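Local coordinates for nucleocapsid protein CP17 (Extra small virus, PDB 6JJA), which forms the T=1 icosahedral, calcium-containing capsid of a satellite virus with a single-stranded RNA genome, sixty copies building the shell, at residues K94-A99 / P161-L166. Sequence-based numbering, arbitrary orientation.
Sequences KVAAYA and PVVRAL
Extended backbones (phi -93 to -157°, psi 113 to 156°) run antiparallel in strands 94-98 and 162-166, with short axes 4.5 Å apart at closest approach and 164° between their directions. Pro161 precedes the ladder: its CB lies 4.2 Å from Ala99 CA, and its CA 3.3 Å from Tyr98 O. Val162 and Tyr98 form a hydrogen-bonded pair, Val162 N to Tyr98 O and Tyr98 N to Val162 O both being very short at 2.5 Å; the pairing sets Val162 CB 4.0 Å from Tyr98 CB. Val163 faces Ala97 in a non-hydrogen-bonded pair, CA to CA 4.4 Å, and its CG1 lies 4.1 Å from Val95 CG1. These residues point inward, onto Ile152 and Asn150 of strand 148-154, as expected for two facing sheets of a viral jelly-roll beta-barrel, where 88-98 and 162-171 are the central strands of one four-stranded sheet. Arg164 pairs with Ala96 through two 2.8 Å bonds, Arg164 N to Ala96 O and Ala96 N to Arg164 O. Its m, m rotamer leads the guanidinium away, while CG stays 4.2 Å from CE1 of Tyr98 (m), whose OH bonds to Pro41 O of a neighbouring subunit. Ala165 opposes Val95, CA to CA 4.5 Å, both side chains touching Tyr76 of helix 73-80. At Leu166, N donates to Lys94 O at 3.2 Å and 146°, and CD2 lies 4.2 Å from Lys94 CD.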
ATOM      1  N   LYS A  94      59.305  18.887  18.073  1.00 27.64           N
ATOM      2  CA  LYS A  94      59.732  18.771  16.693  1.00 27.64           C
ATOM      3  C   LYS A  94      60.905  19.691  16.436  1.00 27.64           C
ATOM      4  O   LYS A  94      61.090  20.698  17.118  1.00 27.64           O
ATOM      5  CB  LYS A  94      58.651  19.135  15.701  1.00 27.64           C
ATOM      6  CG  LYS A  94      57.401  18.367  15.787  1.00 27.64           C
ATOM      7  CD  LYS A  94      56.432  18.903  14.826  1.00 27.64           C
ATOM      8  CE  LYS A  94      55.252  18.019  14.691  1.00 27.64           C
ATOM      9  NZ  LYS A  94      54.300  18.518  13.687  1.00 27.64           N
ATOM     10  N   VAL A  95      61.679  19.339  15.420  1.00 29.92           N
ATOM     11  CA  VAL A  95      62.759  20.161  14.907  1.00 29.92           C
ATOM     12  C   VAL A  95      62.788  19.977  13.405  1.00 29.92           C
ATOM     13  O   VAL A  95      62.943  18.854  12.920  1.00 29.92           O
ATOM     14  CB  VAL A  95      64.117  19.803  15.512  1.00 29.92           C
ATOM     15  CG1 VAL A  95      65.135  20.809  15.111  1.00 29.92           C
ATOM     16  CG2 VAL A  95      64.026  19.756  16.979  1.00 29.92           C
ATOM     17  N   ALA A  96      62.621  21.066  12.676  1.00 31.25           N
ATOM     18  CA  ALA A  96      62.793  21.082  11.237  1.00 31.25           C
ATOM     19  C   ALA A  96      63.940  22.007  10.886  1.00 31.25           C
ATOM     20  O   ALA A  96      63.978  23.153  11.338  1.00 31.25           O
ATOM     21  CB  ALA A  96      61.523  21.528  10.533  1.00 31.25           C
ATOM     22  N   ALA A  97      64.875  21.506  10.096  1.00 34.07           N
ATOM     23  CA  ALA A  97      65.956  22.304   9.557  1.00 34.07           C
ATOM     24  C   ALA A  97      65.721  22.483   8.072  1.00 34.07           C
ATOM     25  O   ALA A  97      65.476  21.511   7.352  1.00 34.07           O
ATOM     26  CB  ALA A  97      67.313  21.659   9.800  1.00 34.07           C
ATOM     27  N   TYR A  98      65.770  23.728   7.628  1.00 35.60           N
ATOM     28  CA  TYR A  98      65.632  24.068   6.226  1.00 35.60           C
ATOM     29  C   TYR A  98      66.939  24.683   5.765  1.00 35.60           C
ATOM     30  O   TYR A  98      67.472  25.578   6.424  1.00 35.60           O
ATOM     31  CB  TYR A  98      64.489  25.043   5.994  1.00 35.60           C
ATOM     32  CG  TYR A  98      63.133  24.600   6.455  1.00 35.60           C
ATOM     33  CD1 TYR A  98      62.770  24.689   7.774  1.00 35.60           C
ATOM     34  CD2 TYR A  98      62.203  24.134   5.560  1.00 35.60           C
ATOM     35  CE1 TYR A  98      61.543  24.303   8.190  1.00 35.60           C
ATOM     36  CE2 TYR A  98      60.968  23.745   5.972  1.00 35.60           C
ATOM     37  CZ  TYR A  98      60.641  23.834   7.285  1.00 35.60           C
ATOM     38  OH  TYR A  98      59.395  23.449   7.688  1.00 35.60           O
ATOM     39  N   ALA A  99      67.456  24.196   4.651  1.00 40.47           N
ATOM     40  CA  ALA A  99      68.676  24.745   4.107  1.00 40.47           C
ATOM     41  C   ALA A  99      68.381  26.047   3.379  1.00 40.47           C
ATOM     42  O   ALA A  99      67.252  26.541   3.365  1.00 40.47           O
ATOM     43  CB  ALA A  99      69.337  23.753   3.169  1.00 40.47           C
ATOM     44  N   PRO A 161      71.618  27.545   7.582  1.00 42.01           N
ATOM     45  CA  PRO A 161      70.286  26.958   7.467  1.00 42.01           C
ATOM     46  C   PRO A 161      69.284  27.631   8.388  1.00 42.01           C
ATOM     47  O   PRO A 161      69.603  28.474   9.229  1.00 42.01           O
ATOM     48  CB  PRO A 161      70.516  25.504   7.860  1.00 42.01           C
ATOM     49  CG  PRO A 161      71.670  25.552   8.739  1.00 42.01           C
ATOM     50  CD  PRO A 161      72.554  26.611   8.221  1.00 42.01           C
ATOM     51  N   VAL A 162      68.040  27.219   8.210  1.00 36.13           N
ATOM     52  CA  VAL A 162      66.902  27.756   8.934  1.00 36.13           C
ATOM     53  C   VAL A 162      66.356  26.644   9.816  1.00 36.13           C
ATOM     54  O   VAL A 162      66.075  25.543   9.335  1.00 36.13           O
ATOM     55  CB  VAL A 162      65.842  28.291   7.964  1.00 36.13           C
ATOM     56  CG1 VAL A 162      64.520  28.411   8.605  1.00 36.13           C
ATOM     57  CG2 VAL A 162      66.252  29.607   7.441  1.00 36.13           C
ATOM     58  N   VAL A 163      66.216  26.930  11.102  1.00 34.93           N
ATOM     59  CA  VAL A 163      65.781  25.950  12.083  1.00 34.93           C
ATOM     60  C   VAL A 163      64.469  26.421  12.681  1.00 34.93           C
ATOM     61  O   VAL A 163      64.355  27.563  13.135  1.00 34.93           O
ATOM     62  CB  VAL A 163      66.836  25.736  13.174  1.00 34.93           C
ATOM     63  CG1 VAL A 163      66.463  24.587  14.055  1.00 34.93           C
ATOM     64  CG2 VAL A 163      68.145  25.479  12.566  1.00 34.93           C
ATOM     65  N   ARG A 164      63.482  25.538  12.671  1.00 31.63           N
ATOM     66  CA  ARG A 164      62.208  25.749  13.333  1.00 31.63           C
ATOM     67  C   ARG A 164      62.016  24.634  14.341  1.00 31.63           C
ATOM     68  O   ARG A 164      62.355  23.481  14.065  1.00 31.63           O
ATOM     69  CB  ARG A 164      61.056  25.764  12.333  1.00 31.63           C
ATOM     70  CG  ARG A 164      61.064  26.912  11.393  1.00 31.63           C
ATOM     71  CD  ARG A 164      60.383  28.097  11.987  1.00 31.63           C
ATOM     72  NE  ARG A 164      60.286  29.223  11.075  1.00 31.63           N
ATOM     73  CZ  ARG A 164      61.284  30.044  10.796  1.00 31.63           C
ATOM     74  NH1 ARG A 164      62.465  29.861  11.341  1.00 31.63           N
ATOM     75  NH2 ARG A 164      61.095  31.047   9.965  1.00 31.63           N
ATOM     76  N   ALA A 165      61.481  24.974  15.504  1.00 28.51           N
ATOM     77  CA  ALA A 165      61.326  24.027  16.588  1.00 28.51           C
ATOM     78  C   ALA A 165      60.054  24.326  17.348  1.00 28.51           C
ATOM     79  O   ALA A 165      59.797  25.474  17.710  1.00 28.51           O
ATOM     80  CB  ALA A 165      62.518  24.072  17.521  1.00 28.51           C
ATOM     81  N   LEU A 166      59.268  23.288  17.591  1.00 26.74           N
ATOM     82  CA  LEU A 166      58.064  23.382  18.400  1.00 26.74           C
ATOM     83  C   LEU A 166      58.436  23.020  19.824  1.00 26.74           C
ATOM     84  O   LEU A 166      58.800  21.882  20.114  1.00 26.74           O
ATOM     85  CB  LEU A 166      56.990  22.470  17.844  1.00 26.74           C
ATOM     86  CG  LEU A 166      55.618  22.430  18.467  1.00 26.74           C
ATOM     87  CD1 LEU A 166      54.863  23.657  18.177  1.00 26.74           C
ATOM     88  CD2 LEU A 166      54.929  21.269  17.896  1.00 26.74           C
TER